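Uncharacterized protein (Sus scrofa, PDB 5BNF) belongs to the ADP-ribosyl cyclase family as porcine CD38, a two-lobed protein with a helical lobe and a lobe built on a parallel beta-sheet. Local coordinates at residues Lys39-Ala44 and Gly103-Asp108; Leu64-Val69 and Ala148-Gly153; Thr96-Leu101 and Val138-Leu143; Phe167-Thr172 and Ile210-Leu215; Ala191-Asp196 and Asp203-Ser208. All blocks are in the same frame, centred on the assembly; numbering follows the deposited sequence.

Contact 1 (Lys39-Ala44 and Gly103-Asp108); sequences KAFTDA and GYIADD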
# COMPACT_ATOMS: atom_id res chain seq x y z
N LYS A 39 -13.09 10.45 -11.57
CA LYS A 39 -12.83 10.69 -12.98
C LYS A 39 -11.38 10.35 -13.30
O LYS A 39 -11.09 9.69 -14.29
CB LYS A 39 -13.11 12.15 -13.32
CG LYS A 39 -12.91 12.49 -14.79
CD LYS A 39 -13.92 11.76 -15.66
CE LYS A 39 -13.71 12.08 -17.12
NZ LYS A 39 -14.62 11.28 -17.98
N ALA A 40 -10.48 10.82 -12.45
CA ALA A 40 -9.05 10.57 -12.63
C ALA A 40 -8.70 9.09 -12.55
O ALA A 40 -7.92 8.57 -13.36
CB ALA A 40 -8.28 11.34 -11.59
N PHE A 41 -9.26 8.42 -11.55
CA PHE A 41 -9.02 7.00 -11.36
C PHE A 41 -9.37 6.30 -12.67
O PHE A 41 -8.53 5.68 -13.31
CB PHE A 41 -9.91 6.47 -10.24
CG PHE A 41 -9.33 5.30 -9.48
CD1 PHE A 41 -8.52 4.37 -10.11
CD2 PHE A 41 -9.62 5.13 -8.13
CE1 PHE A 41 -8.00 3.27 -9.41
CE2 PHE A 41 -9.11 4.05 -7.42
CZ PHE A 41 -8.30 3.12 -8.06
N THR A 42 -10.64 6.44 -13.05
CA THR A 42 -11.18 5.84 -14.26
C THR A 42 -10.42 6.24 -15.53
O THR A 42 -10.10 5.40 -16.37
CB THR A 42 -12.66 6.20 -14.42
OG1 THR A 42 -13.39 5.77 -13.27
CG2 THR A 42 -13.23 5.53 -15.65
N ASP A 43 -10.15 7.53 -15.68
CA ASP A 43 -9.44 8.03 -16.85
C ASP A 43 -8.07 7.41 -17.01
O ASP A 43 -7.54 7.31 -18.12
CB ASP A 43 -9.29 9.54 -16.78
CG ASP A 43 -10.58 10.26 -17.06
OD1 ASP A 43 -11.63 9.58 -17.13
OD2 ASP A 43 -10.56 11.50 -17.21
N ALA A 44 -7.50 6.99 -15.89
CA ALA A 44 -6.17 6.40 -15.87
C ALA A 44 -6.05 5.03 -16.55
O ALA A 44 -4.97 4.69 -17.03
CB ALA A 44 -5.69 6.30 -14.43
N GLY A 103 -5.80 4.63 -0.62
CA GLY A 103 -5.75 3.22 -0.27
C GLY A 103 -7.10 2.76 0.25
O GLY A 103 -7.47 1.59 0.14
N TYR A 104 -7.85 3.71 0.79
CA TYR A 104 -9.15 3.44 1.37
C TYR A 104 -10.23 3.10 0.35
O TYR A 104 -10.98 2.13 0.53
CB TYR A 104 -9.61 4.66 2.19
CG TYR A 104 -11.02 4.54 2.69
CD1 TYR A 104 -11.35 3.64 3.71
CD2 TYR A 104 -12.04 5.30 2.12
CE1 TYR A 104 -12.66 3.50 4.14
CE2 TYR A 104 -13.35 5.16 2.55
CZ TYR A 104 -13.65 4.26 3.56
OH TYR A 104 -14.95 4.12 3.98
N ILE A 105 -10.33 3.89 -0.70
CA ILE A 105 -11.34 3.65 -1.71
C ILE A 105 -11.01 2.50 -2.65
O ILE A 105 -11.90 1.77 -3.09
CB ILE A 105 -11.60 4.92 -2.55
CG1 ILE A 105 -10.39 5.24 -3.41
CG2 ILE A 105 -11.89 6.09 -1.62
CD1 ILE A 105 -10.65 6.31 -4.43
N ALA A 106 -9.72 2.31 -2.94
CA ALA A 106 -9.30 1.24 -3.85
C ALA A 106 -9.20 -0.13 -3.19
O ALA A 106 -9.31 -1.16 -3.85
CB ALA A 106 -7.97 1.61 -4.48
N ASP A 107 -9.02 -0.13 -1.87
CA ASP A 107 -8.88 -1.37 -1.12
C ASP A 107 -9.80 -2.52 -1.53
O ASP A 107 -11.01 -2.35 -1.63
CB ASP A 107 -9.05 -1.07 0.37
CG ASP A 107 -8.66 -2.24 1.25
OD1 ASP A 107 -7.59 -2.84 0.98
OD2 ASP A 107 -9.40 -2.55 2.20
N ASP A 108 -9.19 -3.68 -1.77
CA ASP A 108 -9.88 -4.91 -2.16
C ASP A 108 -10.53 -4.93 -3.54
O ASP A 108 -11.08 -5.94 -3.95
CB ASP A 108 -10.94 -5.28 -1.12
CG ASP A 108 -10.34 -5.76 0.19
OD1 ASP A 108 -9.36 -6.55 0.13
OD2 ASP A 108 -10.84 -5.37 1.26
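A first torsion of -151° swings the ring of Phe41 off helix 34-45 toward helix 101-106, where Ile105 and Ala106 wait. On the other helix, Ile105 places CG1 between its backbone N and carbonyl carbon (chi1 68°), and the branch then runs on extended, carrying CD1 to the phenyl group. The ring is met at its edge by both residues. Ile105 CD1 lies 4.0 Å from Phe41 CD2, and the methyl CB of Ala106 sits in the ring plane, 3.9 Å from Phe41 CZ. The side chains of Phe41 and Ile105 point in opposite senses, with only CD1 of the isoleucine meeting the ring edge. One residue past Ala106, at Asp107, the chain leaves the helical conformation. No hydrogen bond crosses; the grip is wholly apolar, between three buried residues. Phe41 CA and Ala106 CA are 9.5 Å apart, and the aromatic ring spans the gap between these backbones. Around it the helical lobe closes in: Phe10 and Trp111 meet Phe41 edge-to-face, helix 10-25 adds Ile14 and helix 59-64 adds Leu61, while Phe139 comes from helix 135-149.

Contact 2 (Leu64-Val69 and Ala148-Gly153); sequences LGHQTV and AENACG
The backbones come closest at Thr68 and Asn150, whose CA atoms are 6.3 Å apart, and remain near each other at Val69 and Ala151. In the two-lobed fold of this family, this is where the loop following helix 59-64 passes the end of helix 135-149, just ahead of strand 153-160 of the parallel sheet. Residues 66-69 run extended, whereas Asn150 is the first residue to leave the helical conformation; Ala151 N still bonds back to Ala148 O at 3.3 Å. Asn150 is the residue most covered by the contact. Its CG lies anti to the carbonyl carbon (chi1 -61°), which turns the amide toward the loop. From there ND2 approaches NE2 of His66 at 3.9 Å, with the ring and amide planes turned 73° against each other. Thr68 meets the asparagine at an angle: its OG1 is 4.2 Å from Asn150 CG, and its methyl CG2 rests 4.1 Å from the backbone O of Asn150. No hydrogen bond joins the segments, so this is loose packing near the surface. Each segment has a basic partner outside: Arg32 bonds to the carbonyl O of Leu64 and of His66, and Lys185 bonds to Ala151 O. Farther along, the sulfur of Cys152, disulfide-bonded to Cys71, stands 4.3 Å from Val69 O.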
# COMPACT_ATOMS: atom_id res chain seq x y z
N LEU A 64 -4.56 14.65 -6.99
CA LEU A 64 -5.85 14.97 -6.39
C LEU A 64 -6.14 14.19 -5.11
O LEU A 64 -7.05 14.54 -4.37
CB LEU A 64 -6.98 14.70 -7.38
CG LEU A 64 -7.01 15.54 -8.66
CD1 LEU A 64 -8.17 15.05 -9.52
CD2 LEU A 64 -7.18 17.02 -8.34
N GLY A 65 -5.36 13.14 -4.86
CA GLY A 65 -5.59 12.34 -3.67
C GLY A 65 -4.45 12.38 -2.66
O GLY A 65 -4.46 11.62 -1.69
N HIS A 66 -3.47 13.24 -2.89
CA HIS A 66 -2.35 13.33 -1.97
C HIS A 66 -2.80 13.75 -0.57
O HIS A 66 -3.73 14.53 -0.41
CB HIS A 66 -1.30 14.32 -2.47
CG HIS A 66 -0.18 14.54 -1.51
ND1 HIS A 66 -0.35 15.24 -0.33
CD2 HIS A 66 1.10 14.11 -1.51
CE1 HIS A 66 0.78 15.23 0.35
NE2 HIS A 66 1.68 14.55 -0.34
N GLN A 67 -2.11 13.22 0.43
CA GLN A 67 -2.40 13.52 1.82
C GLN A 67 -1.22 13.07 2.68
O GLN A 67 -0.84 11.90 2.64
CB GLN A 67 -3.67 12.79 2.27
CG GLN A 67 -3.44 11.64 3.23
CD GLN A 67 -4.69 10.83 3.50
OE1 GLN A 67 -5.30 10.28 2.58
NE2 GLN A 67 -5.07 10.73 4.77
N THR A 68 -0.61 13.99 3.43
CA THR A 68 0.50 13.59 4.27
C THR A 68 0.02 13.32 5.69
O THR A 68 -0.56 14.18 6.35
CB THR A 68 1.62 14.64 4.30
OG1 THR A 68 2.30 14.65 3.04
CG2 THR A 68 2.63 14.32 5.41
N VAL A 69 0.25 12.10 6.13
CA VAL A 69 -0.16 11.65 7.46
C VAL A 69 0.76 12.19 8.55
O VAL A 69 1.90 12.56 8.29
CB VAL A 69 -0.22 10.09 7.50
CG1 VAL A 69 0.54 9.52 6.30
CG2 VAL A 69 0.39 9.56 8.79
N ALA A 148 5.64 5.71 1.66
CA ALA A 148 6.93 5.57 2.33
C ALA A 148 7.75 6.85 2.23
O ALA A 148 8.44 7.23 3.19
CB ALA A 148 7.70 4.40 1.73
N GLU A 149 7.68 7.51 1.08
CA GLU A 149 8.43 8.74 0.87
C GLU A 149 7.94 9.88 1.77
O GLU A 149 8.73 10.73 2.17
CB GLU A 149 8.35 9.15 -0.60
CG GLU A 149 8.92 8.13 -1.57
CD GLU A 149 8.86 8.59 -3.02
OE1 GLU A 149 7.79 9.07 -3.45
OE2 GLU A 149 9.87 8.48 -3.74
N ASN A 150 6.65 9.90 2.09
CA ASN A 150 6.08 10.95 2.92
C ASN A 150 6.09 10.62 4.41
O ASN A 150 5.51 11.35 5.22
CB ASN A 150 4.63 11.23 2.51
CG ASN A 150 4.50 11.71 1.08
OD1 ASN A 150 5.26 12.57 0.63
ND2 ASN A 150 3.52 11.17 0.36
N ALA A 151 6.73 9.52 4.78
CA ALA A 151 6.80 9.13 6.18
C ALA A 151 7.80 10.02 6.91
O ALA A 151 8.84 10.35 6.36
CB ALA A 151 7.21 7.67 6.30
N CYS A 152 7.45 10.41 8.13
CA CYS A 152 8.32 11.26 8.94
C CYS A 152 8.31 10.80 10.39
O CYS A 152 7.33 10.21 10.85
CB CYS A 152 7.89 12.73 8.85
SG CYS A 152 6.12 13.04 9.12
N GLY A 153 9.40 11.09 11.09
CA GLY A 153 9.51 10.71 12.49
C GLY A 153 9.84 9.24 12.66
O GLY A 153 10.80 8.73 12.10

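Contact 3 (Thr96-Leu101 and Val138-Leu143); sequences TLENTL and VFWNLL
Leu97 carries most of this contact, pushing its forked end against Leu143 and Trp140 of helix 135-149. Its CG is anti to the backbone N (chi1 -175°), a torsion that directs the side chain at that helix. CD1 presses onto the branch point of Leu143, 3.4 Å from CG, which is tighter than normal van der Waals contact, while Leu143 CD2 lies 3.6 Å from Leu97 CD1. The other methyl, Leu97 CD2, lies near the plane of the Trp140 indole and meets its edge, 4.2 Å from CE3. Behind it, Phe139 CE2 stands over one face of the Trp140 indole, 3.8 Å above its plane. Glu98 adds a light contact of its carboxylate with the far part of the indole. The turn that presents Leu97 is braced by its own carbonyl: Leu97 O accepts from Thr100 OG1 at 2.8 Å, in the carbonyl plane with a C=O...O angle of 153°, and also from Thr100 N. Thr100 OG1 in turn caps Gly103 N. Phe147, one turn farther along helix 135-149, covers both Leu97 and Thr100. The motif is a 3-10 turn leading through the Thr100 N-cap into helix 101-106, packed on helix 135-149 in the helix-rich lobe of the family fold.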
# COMPACT_ATOMS: atom_id res chain seq x y z
N THR A 96 -2.19 3.24 8.15
CA THR A 96 -1.59 2.16 7.38
C THR A 96 -1.98 2.58 5.96
O THR A 96 -2.84 3.43 5.80
CB THR A 96 -2.22 0.79 7.70
OG1 THR A 96 -3.62 0.82 7.41
CG2 THR A 96 -2.01 0.47 9.16
N LEU A 97 -1.36 2.02 4.93
CA LEU A 97 -1.70 2.43 3.57
C LEU A 97 -3.21 2.42 3.29
O LEU A 97 -3.74 3.32 2.64
CB LEU A 97 -0.97 1.56 2.53
CG LEU A 97 -1.13 1.96 1.06
CD1 LEU A 97 -0.89 3.44 0.87
CD2 LEU A 97 -0.15 1.16 0.21
N GLU A 98 -3.91 1.42 3.80
CA GLU A 98 -5.35 1.31 3.58
C GLU A 98 -6.19 2.34 4.35
O GLU A 98 -7.41 2.42 4.14
CB GLU A 98 -5.85 -0.10 3.94
CG GLU A 98 -5.20 -1.22 3.16
CD GLU A 98 -3.73 -1.36 3.46
OE1 GLU A 98 -3.38 -1.45 4.65
OE2 GLU A 98 -2.92 -1.36 2.50
N ASN A 99 -5.57 3.12 5.23
CA ASN A 99 -6.33 4.12 5.98
C ASN A 99 -6.22 5.50 5.35
O ASN A 99 -6.85 6.45 5.81
CB ASN A 99 -5.87 4.17 7.44
CG ASN A 99 -6.13 2.88 8.19
OD1 ASN A 99 -7.23 2.33 8.13
ND2 ASN A 99 -5.12 2.39 8.89
N THR A 100 -5.44 5.61 4.28
CA THR A 100 -5.29 6.87 3.57
C THR A 100 -6.44 6.95 2.59
O THR A 100 -7.08 5.95 2.30
CB THR A 100 -3.98 6.95 2.79
OG1 THR A 100 -3.97 5.94 1.77
CG2 THR A 100 -2.81 6.73 3.73
N LEU A 101 -6.70 8.15 2.07
CA LEU A 101 -7.78 8.37 1.11
C LEU A 101 -7.75 7.38 -0.06
O LEU A 101 -8.70 6.61 -0.26
CB LEU A 101 -7.72 9.80 0.58
CG LEU A 101 -8.77 10.19 -0.47
CD1 LEU A 101 -10.17 9.82 0.01
CD2 LEU A 101 -8.68 11.68 -0.73
N VAL A 138 0.42 -1.57 -10.50
CA VAL A 138 1.12 -0.31 -10.62
C VAL A 138 0.56 0.69 -9.63
O VAL A 138 1.30 1.43 -8.99
CB VAL A 138 1.01 0.25 -12.03
CG1 VAL A 138 1.42 1.71 -12.05
CG2 VAL A 138 1.92 -0.57 -12.95
N PHE A 139 -0.75 0.69 -9.49
CA PHE A 139 -1.40 1.57 -8.55
C PHE A 139 -0.83 1.33 -7.16
O PHE A 139 -0.17 2.19 -6.58
CB PHE A 139 -2.90 1.30 -8.53
CG PHE A 139 -3.61 2.03 -7.45
CD1 PHE A 139 -3.83 3.39 -7.55
CD2 PHE A 139 -4.02 1.38 -6.29
CE1 PHE A 139 -4.45 4.09 -6.51
CE2 PHE A 139 -4.63 2.07 -5.26
CZ PHE A 139 -4.85 3.43 -5.37
N TRP A 140 -1.09 0.14 -6.62
CA TRP A 140 -0.62 -0.21 -5.30
C TRP A 140 0.88 -0.04 -5.10
O TRP A 140 1.32 0.35 -4.03
CB TRP A 140 -1.05 -1.64 -4.97
CG TRP A 140 -2.52 -1.75 -4.75
CD1 TRP A 140 -3.42 -2.39 -5.55
CD2 TRP A 140 -3.27 -1.20 -3.67
NE1 TRP A 140 -4.68 -2.27 -5.04
CE2 TRP A 140 -4.62 -1.55 -3.88
CE3 TRP A 140 -2.93 -0.45 -2.54
CZ2 TRP A 140 -5.63 -1.17 -3.00
CZ3 TRP A 140 -3.94 -0.07 -1.66
CH2 TRP A 140 -5.27 -0.43 -1.90
N ASN A 141 1.65 -0.31 -6.15
CA ASN A 141 3.09 -0.16 -6.09
C ASN A 141 3.46 1.30 -5.91
O ASN A 141 4.36 1.63 -5.13
CB ASN A 141 3.72 -0.67 -7.37
CG ASN A 141 4.83 -1.65 -7.12
OD1 ASN A 141 5.89 -1.29 -6.60
ND2 ASN A 141 4.59 -2.91 -7.46
N LEU A 142 2.76 2.18 -6.62
CA LEU A 142 3.01 3.61 -6.54
C LEU A 142 2.51 4.21 -5.21
O LEU A 142 3.18 5.04 -4.60
CB LEU A 142 2.33 4.32 -7.71
CG LEU A 142 2.36 5.85 -7.71
CD1 LEU A 142 3.81 6.34 -7.61
CD2 LEU A 142 1.69 6.37 -8.97
N LEU A 143 1.34 3.78 -4.76
CA LEU A 143 0.77 4.27 -3.52
C LEU A 143 1.73 3.99 -2.37
O LEU A 143 2.00 4.85 -1.54
CB LEU A 143 -0.58 3.59 -3.25
CG LEU A 143 -1.47 4.39 -2.31
CD1 LEU A 143 -1.62 5.80 -2.86
CD2 LEU A 143 -2.83 3.71 -2.15

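Contact 4 (Phe167-Thr172 and Ile210-Leu215); sequences FDKTST and INELQL
Two connections of the parallel sheet meet here, with Phe167, in the loop leading from strand 153-160 to helix 172-180, lying against Leu213 of helix 208-219. Each of those helices belongs to a beta-alpha-beta crossover. The main contact is a CH-pi interaction: Leu213 CB stands over the centre of the Phe167 ring, 3.6 Å from the centroid and only 5° from the ring normal. The leucine chain crosses the phenylalanine at about a right angle, and its CD1 reaches the rim of the ring, 3.6 Å from Phe167 CE1. Phe167 reaches this place because CG is anti to the backbone N (chi1 172°), which sends the ring out onto the helix flank. Alongside, Glu212 CB meets the ring obliquely, 4.0 Å from CE2. Toward solvent the contact becomes polar. Lys169 bends at its last torsion and offers NZ to a water, 3.0 Å away, which donates to the carbonyl Glu212 O at 2.6 Å. Lys169 NZ lies 5.4 Å from Glu212 OE2, too far for a salt bridge, although a weak mutual attraction is plausible. The loop is shaped by Asp168, whose OD1 takes two bonds from the same face of the carboxylate, from Thr170 OG1 and from Thr170 N at 2.6 Å. The bond from Thr170 N to OD1 makes an Asx turn, which overlaps the type I turn from Asp168 to Ser171, and Ser171 then caps helix 172-180 through OG. With Val178 packing on both Phe167 and Leu213, this is the layered helix packing of successive crossovers beside a parallel sheet.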
# COMPACT_ATOMS: atom_id res chain seq x y z
N PHE A 167 10.49 -11.02 7.52
CA PHE A 167 10.86 -9.93 6.64
C PHE A 167 11.25 -10.50 5.29
O PHE A 167 12.28 -11.16 5.16
CB PHE A 167 12.02 -9.12 7.22
CG PHE A 167 12.57 -8.10 6.28
CD1 PHE A 167 11.88 -6.91 6.04
CD2 PHE A 167 13.74 -8.34 5.57
CE1 PHE A 167 12.35 -5.99 5.11
CE2 PHE A 167 14.22 -7.43 4.64
CZ PHE A 167 13.52 -6.25 4.40
N ASP A 168 10.43 -10.22 4.28
CA ASP A 168 10.67 -10.73 2.94
C ASP A 168 11.22 -9.65 2.00
O ASP A 168 10.59 -8.62 1.81
CB ASP A 168 9.35 -11.27 2.39
CG ASP A 168 9.52 -11.99 1.07
OD1 ASP A 168 10.49 -11.72 0.35
OD2 ASP A 168 8.65 -12.83 0.75
N LYS A 169 12.38 -9.91 1.41
CA LYS A 169 13.00 -8.96 0.48
C LYS A 169 12.26 -8.86 -0.85
O LYS A 169 12.57 -7.99 -1.66
CB LYS A 169 14.46 -9.32 0.19
CG LYS A 169 15.50 -8.48 0.93
CD LYS A 169 16.90 -8.89 0.49
CE LYS A 169 17.99 -8.27 1.36
NZ LYS A 169 18.12 -6.80 1.18
N THR A 170 11.31 -9.76 -1.10
CA THR A 170 10.56 -9.72 -2.36
C THR A 170 9.16 -9.13 -2.19
O THR A 170 8.45 -8.92 -3.17
CB THR A 170 10.39 -11.13 -2.98
OG1 THR A 170 9.48 -11.90 -2.19
CG2 THR A 170 11.72 -11.85 -3.05
N SER A 171 8.75 -8.86 -0.95
CA SER A 171 7.43 -8.29 -0.69
C SER A 171 7.46 -6.80 -1.01
O SER A 171 8.52 -6.23 -1.26
CB SER A 171 7.02 -8.50 0.77
OG SER A 171 7.85 -7.74 1.64
N THR A 172 6.30 -6.16 -1.01
CA THR A 172 6.23 -4.73 -1.31
C THR A 172 7.04 -3.95 -0.28
O THR A 172 7.80 -3.03 -0.62
CB THR A 172 4.78 -4.24 -1.30
OG1 THR A 172 4.04 -4.97 -2.29
CG2 THR A 172 4.71 -2.74 -1.61
N ILE A 210 15.28 -10.63 9.94
CA ILE A 210 15.19 -9.30 10.51
C ILE A 210 16.54 -8.60 10.45
O ILE A 210 16.60 -7.38 10.40
CB ILE A 210 14.67 -9.38 11.96
CG1 ILE A 210 13.16 -9.63 11.92
CG2 ILE A 210 14.97 -8.09 12.73
CD1 ILE A 210 12.65 -10.51 13.02
N ASN A 211 17.61 -9.37 10.43
CA ASN A 211 18.93 -8.78 10.33
C ASN A 211 19.08 -8.19 8.92
O ASN A 211 19.79 -7.20 8.73
CB ASN A 211 20.02 -9.82 10.57
CG ASN A 211 21.41 -9.25 10.39
OD1 ASN A 211 21.89 -8.50 11.23
ND2 ASN A 211 22.06 -9.60 9.29
N GLU A 212 18.40 -8.77 7.95
CA GLU A 212 18.47 -8.25 6.59
C GLU A 212 17.84 -6.87 6.56
O GLU A 212 18.32 -5.98 5.86
CB GLU A 212 17.75 -9.16 5.60
CG GLU A 212 18.40 -10.50 5.41
CD GLU A 212 17.70 -11.32 4.36
OE1 GLU A 212 16.48 -11.57 4.51
OE2 GLU A 212 18.37 -11.72 3.38
N LEU A 213 16.76 -6.71 7.33
CA LEU A 213 16.06 -5.43 7.41
C LEU A 213 16.94 -4.41 8.12
O LEU A 213 17.06 -3.26 7.69
CB LEU A 213 14.73 -5.58 8.16
CG LEU A 213 14.00 -4.29 8.54
CD1 LEU A 213 13.76 -3.44 7.30
CD2 LEU A 213 12.66 -4.63 9.22
N GLN A 214 17.54 -4.84 9.22
CA GLN A 214 18.41 -3.97 10.00
C GLN A 214 19.56 -3.42 9.14
O GLN A 214 19.84 -2.22 9.17
CB GLN A 214 18.95 -4.75 11.20
CG GLN A 214 20.22 -4.17 11.80
CD GLN A 214 20.04 -3.75 13.24
OE1 GLN A 214 19.64 -4.54 14.08
NE2 GLN A 214 20.34 -2.49 13.52
N LEU A 215 20.23 -4.28 8.38
CA LEU A 215 21.34 -3.82 7.54
C LEU A 215 20.88 -2.78 6.53
O LEU A 215 21.59 -1.83 6.24
CB LEU A 215 22.00 -5.00 6.84
CG LEU A 215 23.18 -5.66 7.56
CD1 LEU A 215 22.98 -5.69 9.08
CD2 LEU A 215 23.35 -7.06 7.02
O HOH W 1 19.70 -6.29 3.63

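Contact 5 (Ala191-Asp196 and Asp203-Ser208); sequences AWVIHD and DTCSGS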
# COMPACT_ATOMS: atom_id res chain seq x y z
N ALA A 191 10.25 -2.43 14.50
CA ALA A 191 9.59 -3.61 13.97
C ALA A 191 9.00 -4.42 15.11
O ALA A 191 9.62 -4.55 16.16
CB ALA A 191 10.57 -4.46 13.18
N TRP A 192 7.80 -4.94 14.91
CA TRP A 192 7.13 -5.77 15.91
C TRP A 192 6.89 -7.14 15.29
O TRP A 192 6.23 -7.25 14.26
CB TRP A 192 5.77 -5.18 16.33
CG TRP A 192 5.80 -3.77 16.88
CD1 TRP A 192 5.57 -2.62 16.19
CD2 TRP A 192 6.11 -3.39 18.22
NE1 TRP A 192 5.72 -1.53 17.03
CE2 TRP A 192 6.05 -1.98 18.28
CE3 TRP A 192 6.43 -4.09 19.39
CZ2 TRP A 192 6.29 -1.26 19.45
CZ3 TRP A 192 6.68 -3.38 20.56
CH2 TRP A 192 6.61 -1.98 20.58
N VAL A 193 7.45 -8.18 15.91
CA VAL A 193 7.24 -9.53 15.43
C VAL A 193 6.18 -10.14 16.34
O VAL A 193 6.39 -10.28 17.55
CB VAL A 193 8.54 -10.36 15.48
CG1 VAL A 193 8.28 -11.78 15.02
CG2 VAL A 193 9.60 -9.73 14.60
N ILE A 194 5.05 -10.49 15.74
CA ILE A 194 3.93 -11.05 16.49
C ILE A 194 4.03 -12.56 16.62
O ILE A 194 4.25 -13.27 15.64
CB ILE A 194 2.59 -10.72 15.82
CG1 ILE A 194 2.62 -9.28 15.29
CG2 ILE A 194 1.47 -10.88 16.82
CD1 ILE A 194 2.98 -8.25 16.33
N HIS A 195 3.85 -13.04 17.85
CA HIS A 195 3.90 -14.47 18.13
C HIS A 195 2.60 -14.93 18.77
O HIS A 195 2.00 -14.22 19.57
CB HIS A 195 5.05 -14.80 19.08
CG HIS A 195 6.41 -14.58 18.50
ND1 HIS A 195 6.74 -14.96 17.22
CD2 HIS A 195 7.53 -14.04 19.04
CE1 HIS A 195 8.01 -14.67 17.00
NE2 HIS A 195 8.51 -14.12 18.09
N ASP A 196 2.17 -16.14 18.41
CA ASP A 196 0.97 -16.73 18.96
C ASP A 196 1.36 -17.52 20.20
O ASP A 196 2.26 -18.36 20.14
CB ASP A 196 0.33 -17.67 17.94
CG ASP A 196 -0.66 -16.98 17.05
OD1 ASP A 196 -0.42 -15.81 16.67
OD2 ASP A 196 -1.68 -17.60 16.71
N ASP A 203 10.24 -17.52 13.48
CA ASP A 203 11.20 -16.46 13.23
C ASP A 203 11.12 -15.47 14.38
O ASP A 203 10.04 -15.21 14.91
CB ASP A 203 10.88 -15.78 11.90
CG ASP A 203 12.06 -15.03 11.33
OD1 ASP A 203 13.21 -15.41 11.62
OD2 ASP A 203 11.84 -14.06 10.57
N THR A 204 12.26 -14.92 14.78
CA THR A 204 12.28 -13.98 15.89
C THR A 204 13.12 -12.78 15.52
O THR A 204 13.68 -12.72 14.43
CB THR A 204 12.90 -14.63 17.15
OG1 THR A 204 14.32 -14.74 16.97
CG2 THR A 204 12.33 -16.03 17.36
N CYS A 205 13.20 -11.82 16.44
CA CYS A 205 14.00 -10.62 16.24
C CYS A 205 15.48 -10.95 16.08
O CYS A 205 16.27 -10.13 15.59
CB CYS A 205 13.85 -9.66 17.43
SG CYS A 205 12.36 -8.60 17.46
N SER A 206 15.87 -12.15 16.52
CA SER A 206 17.25 -12.59 16.44
C SER A 206 17.54 -13.37 15.16
O SER A 206 18.63 -13.93 15.01
CB SER A 206 17.58 -13.45 17.65
OG SER A 206 18.89 -13.99 17.55
N GLY A 207 16.56 -13.44 14.27
CA GLY A 207 16.74 -14.18 13.04
C GLY A 207 17.48 -13.43 11.94
O GLY A 207 17.65 -12.21 12.00
N SER A 208 17.92 -14.17 10.94
CA SER A 208 18.64 -13.58 9.83
C SER A 208 17.73 -12.70 8.97
O SER A 208 18.19 -11.73 8.36
CB SER A 208 19.29 -14.68 8.97
OG SER A 208 18.32 -15.57 8.46
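A disulfide-linked turn packs here against the end of strand 186-194, with Val193 and His195 facing Asp203 to Cys205. The two methyls of Val193 meet different residues: CG1, anti to the backbone N (chi1 178°), lies 3.9 Å from Asp203 O, and CG2 lies 4.1 Å from the sulfur SG of Cys205. Two residues on, the ring of His195 brings its edge to the same carbonyl. Asp203 O lies in the ring plane and approaches CE1 to 3.0 Å, a close carbon-to-oxygen approach with no conventional hydrogen bond. Thr204 CG2 lies obliquely to this ring, 4.3 Å from NE2. Strand 186-194 is an inner strand of the four-stranded parallel sheet, and the turn belongs to the connection that leads from it into helix 208-219 and on to strand 223-229, so residues 203-208 are part of this beta-alpha-beta crossover, at the start of its helix. Thr204 OG1 accepts from Ser206 N at 3.1 Å, an ST turn built into the type I turn that runs to Gly207, which takes the N-cap position. Glu228, on strand 223-229, binds both sides of the contact, taking His195 NE2 with OE1 and Cys205 N with OE2, while the Cys205-Cys226 disulfide ties the turn to that same strand. Asp203, also buried, accepts from Ala166 N through OD2.

The five contacts fall into two groups. Contacts 1 and 3 lie in the helical part of the chain, and contact 2 where it passes into the sheet; contact 3 lies about 10 Å, centre to centre, from each of the other two. Contact 3 touches contact 1 through Ala106 CB, 3.5 Å from Phe139 CE2, and is joined to contact 2 by a probable hydrogen bond of 2.6 Å between Gln67 OE1 and Leu101 N. Contacts 4 and 5 belong to the part built on the sheet, their centres about 12 Å apart, and the side chain of Ile210 packs against contact 5. Between the groups nothing touches: contacts 3 and 4 come within about 5 Å at their nearest atoms, and the centres of contacts 1 and 5 are about 34 Å apart.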